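Local atomic coordinates of uncharacterized protein YobA (Bacillus subtilis subsp. subtilis str. 168, PDB entry 4QY7), a protein that is of unknown function but adopts an OB-fold, belongs to the DUF3221 family and probably carries a secretion signal in its full-length form. Residues V13-I22 and Y35-M43; D63-F74 and A85-L93. All coordinates share one frame; numbering follows the deposited sequence.

Contact 1 (V13-I22 and Y35-M43); sequences VVLKDNERAI and YNLSEGQLM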
loop_
_atom_site.group_PDB
_atom_site.type_symbol
_atom_site.label_atom_id
_atom_site.label_comp_id
_atom_site.label_asym_id
_atom_site.label_seq_id
_atom_site.Cartn_x
_atom_site.Cartn_y
_atom_site.Cartn_z
ATOM N N VAL A 13 -0.154 2.047 5.942
ATOM C CA VAL A 13 -1.468 1.428 5.706
ATOM C C VAL A 13 -2.553 2.315 6.273
ATOM O O VAL A 13 -2.576 2.482 7.473
ATOM C CB VAL A 13 -1.562 0.017 6.335
ATOM C CG1 VAL A 13 -2.938 -0.630 6.092
ATOM C CG2 VAL A 13 -0.450 -0.895 5.813
ATOM N N VAL A 14 -3.453 2.850 5.441
ATOM C CA VAL A 14 -4.564 3.708 5.913
ATOM C C VAL A 14 -5.884 2.947 5.874
ATOM O O VAL A 14 -6.738 3.167 6.738
ATOM C CB VAL A 14 -4.694 5.071 5.180
ATOM C CG1 VAL A 14 -3.609 6.032 5.644
ATOM C CG2 VAL A 14 -4.690 4.930 3.661
ATOM N N LEU A 15 -6.066 2.049 4.899
ATOM C CA LEU A 15 -7.255 1.195 4.798
ATOM C C LEU A 15 -6.814 -0.213 4.460
ATOM O O LEU A 15 -5.865 -0.392 3.704
ATOM C CB LEU A 15 -8.219 1.702 3.724
ATOM C CG LEU A 15 -8.840 3.079 3.950
ATOM C CD1 LEU A 15 -9.341 3.667 2.633
ATOM C CD2 LEU A 15 -9.984 3.002 4.975
ATOM N N LYS A 16 -7.474 -1.222 5.023
ATOM C CA LYS A 16 -7.108 -2.610 4.740
ATOM C C LYS A 16 -8.351 -3.446 4.837
ATOM O O LYS A 16 -9.077 -3.336 5.827
ATOM C CB LYS A 16 -6.040 -3.127 5.735
ATOM C CG LYS A 16 -5.461 -4.517 5.343
ATOM C CD LYS A 16 -6.150 -5.664 6.103
ATOM C CE LYS A 16 -5.655 -7.021 5.683
ATOM N NZ LYS A 16 -6.166 -8.095 6.595
ATOM N N ASP A 17 -8.629 -4.227 3.802
ATOM C CA ASP A 17 -9.727 -5.189 3.811
ATOM C C ASP A 17 -9.114 -6.497 3.360
ATOM O O ASP A 17 -7.895 -6.564 3.198
ATOM C CB ASP A 17 -10.924 -4.694 2.990
ATOM C CG ASP A 17 -10.755 -4.584 1.490
ATOM O OD1 ASP A 17 -9.942 -5.351 0.917
ATOM O OD2 ASP A 17 -11.516 -3.810 0.868
ATOM N N ASN A 18 -9.921 -7.543 3.170
ATOM C CA ASN A 18 -9.345 -8.842 2.829
ATOM C C ASN A 18 -8.674 -8.868 1.463
ATOM O O ASN A 18 -7.767 -9.675 1.283
ATOM C CB ASN A 18 -10.398 -9.944 2.881
ATOM C CG ASN A 18 -10.971 -10.133 4.262
ATOM O OD1 ASN A 18 -10.248 -10.325 5.249
ATOM N ND2 ASN A 18 -12.268 -9.997 4.388
ATOM N N GLU A 19 -9.070 -8.002 0.511
ATOM C CA GLU A 19 -8.473 -8.054 -0.830
ATOM C C GLU A 19 -7.398 -7.038 -1.117
ATOM O O GLU A 19 -6.585 -7.286 -1.997
ATOM C CB GLU A 19 -9.584 -7.841 -1.894
ATOM C CG GLU A 19 -10.659 -8.920 -1.908
ATOM C CD GLU A 19 -10.139 -10.342 -2.053
ATOM O OE1 GLU A 19 -9.055 -10.523 -2.657
ATOM O OE2 GLU A 19 -10.806 -11.271 -1.546
ATOM N N ARG A 20 -7.389 -5.911 -0.437
ATOM C CA ARG A 20 -6.428 -4.860 -0.765
ATOM C C ARG A 20 -6.122 -3.985 0.420
ATOM O O ARG A 20 -6.914 -3.907 1.362
ATOM C CB ARG A 20 -7.010 -3.981 -1.892
ATOM C CG ARG A 20 -8.268 -3.178 -1.499
ATOM C CD ARG A 20 -7.950 -1.740 -1.086
ATOM N NE ARG A 20 -9.128 -0.997 -0.629
ATOM C CZ ARG A 20 -9.618 -0.955 0.612
ATOM N NH1 ARG A 20 -9.044 -1.652 1.591
ATOM N NH2 ARG A 20 -10.692 -0.225 0.883
ATOM N N ALA A 21 -5.032 -3.247 0.318
ATOM C CA ALA A 21 -4.711 -2.228 1.299
ATOM C C ALA A 21 -4.426 -0.943 0.549
ATOM O O ALA A 21 -3.931 -0.984 -0.579
ATOM C CB ALA A 21 -3.536 -2.631 2.186
ATOM N N ILE A 22 -4.763 0.196 1.137
ATOM C CA ILE A 22 -4.461 1.505 0.571
ATOM C C ILE A 22 -3.314 2.063 1.362
ATOM O O ILE A 22 -3.424 2.157 2.593
ATOM C CB ILE A 22 -5.681 2.448 0.628
ATOM C CG1 ILE A 22 -6.858 1.781 -0.141
ATOM C CG2 ILE A 22 -5.316 3.877 0.092
ATOM C CD1 ILE A 22 -7.888 2.658 -0.742
ATOM N N TYR A 35 -7.078 8.725 9.641
ATOM C CA TYR A 35 -7.673 7.393 9.751
ATOM C C TYR A 35 -9.206 7.448 9.904
ATOM O O TYR A 35 -9.835 6.390 10.002
ATOM C CB TYR A 35 -7.003 6.611 10.914
ATOM C CG TYR A 35 -5.533 6.355 10.631
ATOM C CD1 TYR A 35 -5.131 5.302 9.818
ATOM C CD2 TYR A 35 -4.545 7.228 11.097
ATOM C CE1 TYR A 35 -3.789 5.111 9.491
ATOM C CE2 TYR A 35 -3.210 7.067 10.744
ATOM C CZ TYR A 35 -2.827 5.978 9.980
ATOM O OH TYR A 35 -1.509 5.801 9.629
ATOM N N ASN A 36 -9.842 8.632 9.889
ATOM C CA ASN A 36 -11.309 8.664 9.890
ATOM C C ASN A 36 -11.789 9.158 8.524
ATOM O O ASN A 36 -12.986 9.354 8.339
ATOM C CB ASN A 36 -11.874 9.486 11.053
ATOM C CG ASN A 36 -11.547 10.959 11.048
ATOM O OD1 ASN A 36 -11.567 11.621 9.995
ATOM N ND2 ASN A 36 -11.353 11.538 12.248
ATOM N N LEU A 37 -10.869 9.355 7.555
ATOM C CA LEU A 37 -11.276 9.823 6.240
ATOM C C LEU A 37 -11.799 8.679 5.410
ATOM O O LEU A 37 -11.330 7.537 5.531
ATOM C CB LEU A 37 -10.092 10.473 5.505
ATOM C CG LEU A 37 -9.531 11.746 6.136
ATOM C CD1 LEU A 37 -8.285 12.209 5.409
ATOM C CD2 LEU A 37 -10.560 12.863 6.138
ATOM N N SER A 38 -12.741 8.987 4.520
ATOM C CA SER A 38 -13.246 7.983 3.595
ATOM C C SER A 38 -12.214 7.735 2.517
ATOM O O SER A 38 -11.287 8.536 2.328
ATOM C CB SER A 38 -14.549 8.447 2.947
ATOM O OG SER A 38 -14.287 9.557 2.098
ATOM N N GLU A 39 -12.396 6.664 1.755
ATOM C CA GLU A 39 -11.505 6.408 0.641
ATOM C C GLU A 39 -11.522 7.594 -0.333
ATOM O O GLU A 39 -10.460 8.013 -0.767
ATOM C CB GLU A 39 -11.896 5.112 -0.068
ATOM C CG GLU A 39 -10.956 4.819 -1.222
ATOM C CD GLU A 39 -11.087 3.437 -1.809
ATOM O OE1 GLU A 39 -11.659 2.541 -1.145
ATOM O OE2 GLU A 39 -10.538 3.235 -2.913
ATOM N N GLY A 40 -12.704 8.163 -0.609
ATOM C CA GLY A 40 -12.823 9.326 -1.485
ATOM C C GLY A 40 -12.052 10.528 -0.978
ATOM O O GLY A 40 -11.395 11.232 -1.747
ATOM N N GLN A 41 -12.119 10.770 0.333
ATOM C CA GLN A 41 -11.407 11.894 0.943
ATOM C C GLN A 41 -9.909 11.677 0.914
ATOM O O GLN A 41 -9.159 12.650 0.740
ATOM C CB GLN A 41 -11.861 12.087 2.381
ATOM C CG GLN A 41 -13.244 12.731 2.490
ATOM C CD GLN A 41 -13.725 12.780 3.913
ATOM O OE1 GLN A 41 -13.683 11.778 4.642
ATOM N NE2 GLN A 41 -14.202 13.946 4.353
ATOM N N LEU A 42 -9.460 10.417 1.140
ATOM C CA LEU A 42 -8.032 10.098 1.044
ATOM C C LEU A 42 -7.546 10.318 -0.370
ATOM O O LEU A 42 -6.450 10.856 -0.533
ATOM C CB LEU A 42 -7.738 8.637 1.421
ATOM C CG LEU A 42 -7.881 8.281 2.882
ATOM C CD1 LEU A 42 -7.949 6.798 3.042
ATOM C CD2 LEU A 42 -6.725 8.853 3.731
HETATM N N MSE A 43 -8.370 9.901 -1.391
HETATM C CA MSE A 43 -8.005 10.081 -2.806
HETATM C C MSE A 43 -7.764 11.561 -3.106
HETATM O O MSE A 43 -6.827 11.892 -3.839
HETATM C CB MSE A 43 -9.084 9.505 -3.747
HETATM C CG MSE A 43 -9.252 7.989 -3.640
HETATM SE SE MSE A 43 -7.745 7.008 -4.295
HETATM C CE MSE A 43 -7.822 5.477 -3.180
HETATM O O HOH W 1 -8.826 4.304 7.976
#
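Glu39 crosses Ile22 at about a right angle, its CD 3.5 Å from CD1 of Ile22. Its CG is anti to the backbone N (chi1 -179°), and the chain runs extended from the helix across Ile22. OE1 reaches the guanidinium edge of Arg20 in a long salt bridge, 3.6 Å from NH2 in one of two conformers of Arg20, with the planes 66° apart. Asp17 OD2 lies over a face of the same guanidinium. An alanine here in place of Glu39 would probably leave Arg20 with Asp17 as its partner in this network and open a gap beside Ile22 CD1. CE of Met43, a selenomethionine, lies 3.7 Å from Ile22 CD1 in the conformer described. The strands 7-16 and 20-24 form a hairpin of the OB-fold, and helix 39-45 packs on it where Val14 and Leu15 both face Ile22 in a classic beta bulge. Ser38 and Gln41 start that helix with a capping box. Tyr35 turns its ring edge to the strand, putting CE1 3.5 Å from Val13 O. A water lies between Val14 O and Tyr35 O. Val14 and Leu15 each have two conformers. In those described, Val14 CG1 lies 4.0 Å from Tyr35 CE1 and CG2 3.8 Å from Leu42 CD1; the approach of Leu15 to Leu42 is doubtful.

Contact 2 (D63-F74 and A85-L93); sequences DLKRGEKIKVWF and ATIQKYELL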
loop_
_atom_site.group_PDB
_atom_site.type_symbol
_atom_site.label_atom_id
_atom_site.label_comp_id
_atom_site.label_asym_id
_atom_site.label_seq_id
_atom_site.Cartn_x
_atom_site.Cartn_y
_atom_site.Cartn_z
ATOM N N ASP A 63 -1.550 -9.482 10.316
ATOM C CA ASP A 63 -0.696 -8.428 10.891
ATOM C C ASP A 63 -0.610 -7.143 10.043
ATOM O O ASP A 63 0.051 -6.173 10.462
ATOM C CB ASP A 63 0.730 -8.974 11.140
ATOM C CG ASP A 63 1.500 -9.399 9.903
ATOM O OD1 ASP A 63 0.864 -9.594 8.847
ATOM O OD2 ASP A 63 2.730 -9.597 10.008
ATOM N N LEU A 64 -1.232 -7.119 8.842
ATOM C CA LEU A 64 -1.237 -5.928 8.019
ATOM C C LEU A 64 -2.394 -5.074 8.512
ATOM O O LEU A 64 -3.548 -5.399 8.253
ATOM C CB LEU A 64 -1.373 -6.322 6.554
ATOM C CG LEU A 64 -1.094 -5.232 5.583
ATOM C CD1 LEU A 64 0.348 -4.776 5.695
ATOM C CD2 LEU A 64 -1.396 -5.715 4.169
ATOM N N LYS A 65 -2.096 -4.104 9.371
ATOM C CA LYS A 65 -3.119 -3.284 10.019
ATOM C C LYS A 65 -2.929 -1.824 9.741
ATOM O O LYS A 65 -1.805 -1.380 9.448
ATOM C CB LYS A 65 -3.063 -3.488 11.533
ATOM C CG LYS A 65 -3.097 -4.966 11.939
ATOM C CD LYS A 65 -3.475 -5.191 13.366
ATOM C CE LYS A 65 -3.609 -6.669 13.633
ATOM N NZ LYS A 65 -4.052 -6.940 15.024
ATOM N N ARG A 66 -4.015 -1.065 9.908
ATOM C CA ARG A 66 -3.979 0.394 9.753
ATOM C C ARG A 66 -2.952 0.989 10.688
ATOM O O ARG A 66 -2.841 0.579 11.865
ATOM C CB ARG A 66 -5.349 1.038 10.052
ATOM C CG ARG A 66 -6.445 0.734 9.040
ATOM C CD ARG A 66 -7.646 1.641 9.284
ATOM N NE ARG A 66 -8.150 1.558 10.663
ATOM C CZ ARG A 66 -8.876 2.495 11.269
ATOM N NH1 ARG A 66 -9.211 3.613 10.626
ATOM N NH2 ARG A 66 -9.276 2.325 12.526
ATOM N N GLY A 67 -2.186 1.919 10.159
ATOM C CA GLY A 67 -1.150 2.586 10.938
ATOM C C GLY A 67 0.221 1.980 10.796
ATOM O O GLY A 67 1.213 2.625 11.156
ATOM N N GLU A 68 0.317 0.754 10.267
ATOM C CA GLU A 68 1.617 0.151 10.043
ATOM C C GLU A 68 2.328 0.805 8.876
ATOM O O GLU A 68 1.708 1.079 7.843
ATOM C CB GLU A 68 1.485 -1.350 9.752
ATOM C CG GLU A 68 0.996 -2.157 10.958
ATOM C CD GLU A 68 1.943 -2.298 12.132
ATOM O OE1 GLU A 68 3.143 -1.970 11.992
ATOM O OE2 GLU A 68 1.488 -2.791 13.187
ATOM N N LYS A 69 3.645 0.994 9.024
ATOM C CA LYS A 69 4.513 1.427 7.934
ATOM C C LYS A 69 5.098 0.145 7.337
ATOM O O LYS A 69 5.620 -0.696 8.078
ATOM C CB LYS A 69 5.616 2.348 8.451
ATOM C CG LYS A 69 6.435 2.972 7.331
ATOM C CD LYS A 69 7.627 3.700 7.941
ATOM C CE LYS A 69 8.394 4.505 6.918
ATOM N NZ LYS A 69 9.384 5.398 7.579
ATOM N N ILE A 70 4.978 -0.036 6.029
ATOM C CA ILE A 70 5.463 -1.270 5.415
ATOM C C ILE A 70 6.254 -1.010 4.155
ATOM O O ILE A 70 6.113 0.041 3.510
ATOM C CB ILE A 70 4.261 -2.219 5.064
ATOM C CG1 ILE A 70 3.379 -1.620 3.926
ATOM C CG2 ILE A 70 3.381 -2.494 6.311
ATOM C CD1 ILE A 70 2.224 -2.558 3.489
ATOM N N LYS A 71 7.047 -2.007 3.795
ATOM C CA LYS A 71 7.713 -2.090 2.500
ATOM C C LYS A 71 7.033 -3.215 1.751
ATOM O O LYS A 71 6.881 -4.300 2.315
ATOM C CB LYS A 71 9.191 -2.384 2.670
ATOM C CG LYS A 71 9.961 -2.300 1.356
ATOM C CD LYS A 71 11.460 -2.270 1.673
ATOM C CE LYS A 71 12.323 -2.139 0.468
ATOM N NZ LYS A 71 13.763 -2.291 0.840
ATOM N N VAL A 72 6.639 -2.997 0.490
ATOM C CA VAL A 72 6.002 -4.050 -0.312
ATOM C C VAL A 72 6.879 -4.348 -1.496
ATOM O O VAL A 72 7.588 -3.421 -1.964
ATOM C CB VAL A 72 4.572 -3.673 -0.772
ATOM C CG1 VAL A 72 3.665 -3.428 0.447
ATOM C CG2 VAL A 72 4.576 -2.442 -1.697
ATOM N N TRP A 73 6.782 -5.589 -2.013
ATOM C CA TRP A 73 7.527 -6.032 -3.196
ATOM C C TRP A 73 6.568 -6.494 -4.252
ATOM O O TRP A 73 5.561 -7.149 -3.934
ATOM C CB TRP A 73 8.510 -7.159 -2.884
ATOM C CG TRP A 73 9.744 -6.686 -2.204
ATOM C CD1 TRP A 73 10.928 -6.344 -2.789
ATOM C CD2 TRP A 73 9.906 -6.468 -0.809
ATOM N NE1 TRP A 73 11.821 -5.927 -1.834
ATOM C CE2 TRP A 73 11.229 -6.018 -0.604
ATOM C CE3 TRP A 73 9.070 -6.637 0.305
ATOM C CZ2 TRP A 73 11.727 -5.724 0.663
ATOM C CZ3 TRP A 73 9.560 -6.326 1.558
ATOM C CH2 TRP A 73 10.877 -5.890 1.732
ATOM N N PHE A 74 6.851 -6.133 -5.526
ATOM C CA PHE A 74 5.942 -6.468 -6.614
ATOM C C PHE A 74 6.680 -6.461 -7.938
ATOM O O PHE A 74 7.761 -5.880 -8.022
ATOM C CB PHE A 74 4.783 -5.441 -6.657
ATOM C CG PHE A 74 5.256 -4.012 -6.806
ATOM C CD1 PHE A 74 5.587 -3.243 -5.690
ATOM C CD2 PHE A 74 5.319 -3.408 -8.058
ATOM C CE1 PHE A 74 6.097 -1.951 -5.843
ATOM C CE2 PHE A 74 5.809 -2.115 -8.200
ATOM C CZ PHE A 74 6.158 -1.377 -7.085
ATOM N N ALA A 85 -0.793 -2.418 -7.471
ATOM C CA ALA A 85 0.041 -3.565 -7.796
ATOM C C ALA A 85 -0.334 -4.746 -6.972
ATOM O O ALA A 85 -0.679 -4.575 -5.792
ATOM C CB ALA A 85 1.510 -3.232 -7.554
ATOM N N THR A 86 -0.216 -5.948 -7.556
ATOM C CA THR A 86 -0.390 -7.195 -6.788
ATOM C C THR A 86 0.924 -7.451 -6.088
ATOM O O THR A 86 1.928 -7.543 -6.785
ATOM C CB THR A 86 -0.703 -8.351 -7.712
ATOM O OG1 THR A 86 -1.861 -8.017 -8.468
ATOM C CG2 THR A 86 -0.918 -9.653 -6.938
ATOM N N ILE A 87 0.966 -7.541 -4.760
ATOM C CA ILE A 87 2.265 -7.663 -4.098
ATOM C C ILE A 87 2.584 -9.100 -3.788
ATOM O O ILE A 87 1.670 -9.913 -3.628
ATOM C CB ILE A 87 2.369 -6.775 -2.838
ATOM C CG1 ILE A 87 1.306 -7.151 -1.757
ATOM C CG2 ILE A 87 2.212 -5.288 -3.254
ATOM C CD1 ILE A 87 1.628 -6.624 -0.329
ATOM N N GLN A 88 3.876 -9.427 -3.764
ATOM C CA GLN A 88 4.350 -10.788 -3.484
ATOM C C GLN A 88 4.826 -10.922 -2.049
ATOM O O GLN A 88 4.922 -12.033 -1.531
ATOM C CB GLN A 88 5.510 -11.161 -4.425
ATOM C CG GLN A 88 5.198 -11.020 -5.917
ATOM C CD GLN A 88 4.043 -11.879 -6.371
ATOM O OE1 GLN A 88 3.856 -13.007 -5.905
ATOM N NE2 GLN A 88 3.254 -11.380 -7.313
ATOM N N LYS A 89 5.155 -9.792 -1.397
ATOM C CA LYS A 89 5.654 -9.842 -0.051
ATOM C C LYS A 89 5.551 -8.498 0.586
ATOM O O LYS A 89 5.497 -7.471 -0.100
ATOM C CB LYS A 89 7.139 -10.265 -0.123
ATOM C CG LYS A 89 7.917 -10.249 1.201
ATOM C CD LYS A 89 9.266 -10.954 1.069
ATOM C CE LYS A 89 10.314 -10.133 0.357
ATOM N NZ LYS A 89 11.472 -10.970 -0.057
ATOM N N TYR A 90 5.495 -8.472 1.907
ATOM C CA TYR A 90 5.612 -7.194 2.595
ATOM C C TYR A 90 6.398 -7.391 3.862
ATOM O O TYR A 90 6.514 -8.509 4.384
ATOM C CB TYR A 90 4.281 -6.491 2.894
ATOM C CG TYR A 90 3.382 -7.273 3.826
ATOM C CD1 TYR A 90 3.458 -7.106 5.201
ATOM C CD2 TYR A 90 2.369 -8.082 3.326
ATOM C CE1 TYR A 90 2.649 -7.849 6.063
ATOM C CE2 TYR A 90 1.515 -8.778 4.172
ATOM C CZ TYR A 90 1.662 -8.668 5.538
ATOM O OH TYR A 90 0.803 -9.381 6.329
ATOM N N GLU A 91 6.966 -6.281 4.325
ATOM C CA GLU A 91 7.737 -6.254 5.562
ATOM C C GLU A 91 7.255 -5.116 6.425
ATOM O O GLU A 91 7.054 -4.020 5.919
ATOM C CB GLU A 91 9.231 -6.112 5.268
ATOM C CG GLU A 91 10.078 -6.165 6.527
ATOM C CD GLU A 91 11.558 -6.346 6.286
ATOM O OE1 GLU A 91 12.090 -5.693 5.360
ATOM O OE2 GLU A 91 12.192 -7.125 7.036
ATOM N N LEU A 92 7.067 -5.376 7.743
ATOM C CA LEU A 92 6.631 -4.333 8.658
ATOM C C LEU A 92 7.873 -3.522 9.067
ATOM O O LEU A 92 8.873 -4.099 9.499
ATOM C CB LEU A 92 5.920 -4.916 9.915
ATOM C CG LEU A 92 4.615 -5.768 9.671
ATOM C CD1 LEU A 92 3.929 -6.105 11.004
ATOM C CD2 LEU A 92 3.590 -5.050 8.815
ATOM N N LEU A 93 7.823 -2.200 8.904
ATOM C CA LEU A 93 8.956 -1.324 9.218
ATOM C C LEU A 93 8.793 -0.708 10.618
ATOM O O LEU A 93 7.642 -0.548 11.094
ATOM C CB LEU A 93 9.047 -0.212 8.164
ATOM C CG LEU A 93 9.228 -0.674 6.723
ATOM C CD1 LEU A 93 9.359 0.519 5.780
ATOM C CD2 LEU A 93 10.404 -1.636 6.556
ATOM O OXT LEU A 93 9.820 -0.339 11.235
HETATM O O HOH W 2 4.934 0.154 11.393
#
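An antiparallel strand pair is the basis of this contact: Ile70 with Leu92, Lys71 with Glu91, Val72 with Tyr90 and Trp73 with Lys89. Lys71 and Glu91 exchange two backbone bonds. Trp73 N donates to Lys89 O. Leu93 N donates to Lys69 O beyond the Ile70-Leu92 pair; at the other end Trp73 O accepts from Gln88 N, not Lys89 N. On one face, Ile70 CG2 packs 3.6 Å from Leu92 CD2. Val72 lies against Ile87, its CB 3.8 Å from CG2 of Ile87, and touches Tyr90 CB through CG1. The Tyr90 ring continues toward the loop before strand 69-74. Its OH donates to Asp63 OD1 at 2.5 Å, a short bond on the syn side of the carboxylate, 21° out of its plane. Leu64 CD1 sits over one ring face in a CH-pi contact, 4.0 Å from the ring centroid. On the other face of the sheet, chi1 of -77° carries the Trp73 indole, in the conformer described, to between two lysine chains. Lys89 CE lies over one face near the rim, and a bend at chi3 places NZ over the six-membered ring, 4.9 Å from its centroid, in a cation-pi contact. Lys71 CG lies over the opposite face near the rim. The indole edge meets Glu91, with CZ3 3.7 Å from CB. Water 2 joins Glu68 OE1, Lys69 N and Leu93 O. Strand 69-74 also pairs with strand 7-16, and Ile70 and Val72 touch Leu23, as expected for inward-facing residues of an OB-fold barrel.

Contacts 1 and 2 have centres about 14 Å apart, and both reach the same sheet, in which strands 7-16 and 69-74 are neighbours. They join directly at Val13. Its O lies 2.8 Å from Gly67 N, and its N lies 2.8 Å from Glu68 O, both probable hydrogen bonds. The turn from Lys65 to Glu68 thus meets the strand that carries the bulge of contact 1. Arg66 of this turn packs on contact 1, with NH1 2.9 Å from Tyr35 O. The protein has no assigned function. A nonaethylene glycol, probably from the crystallisation liquor, lies about 3 Å from the Lys89 side chain in contact 2.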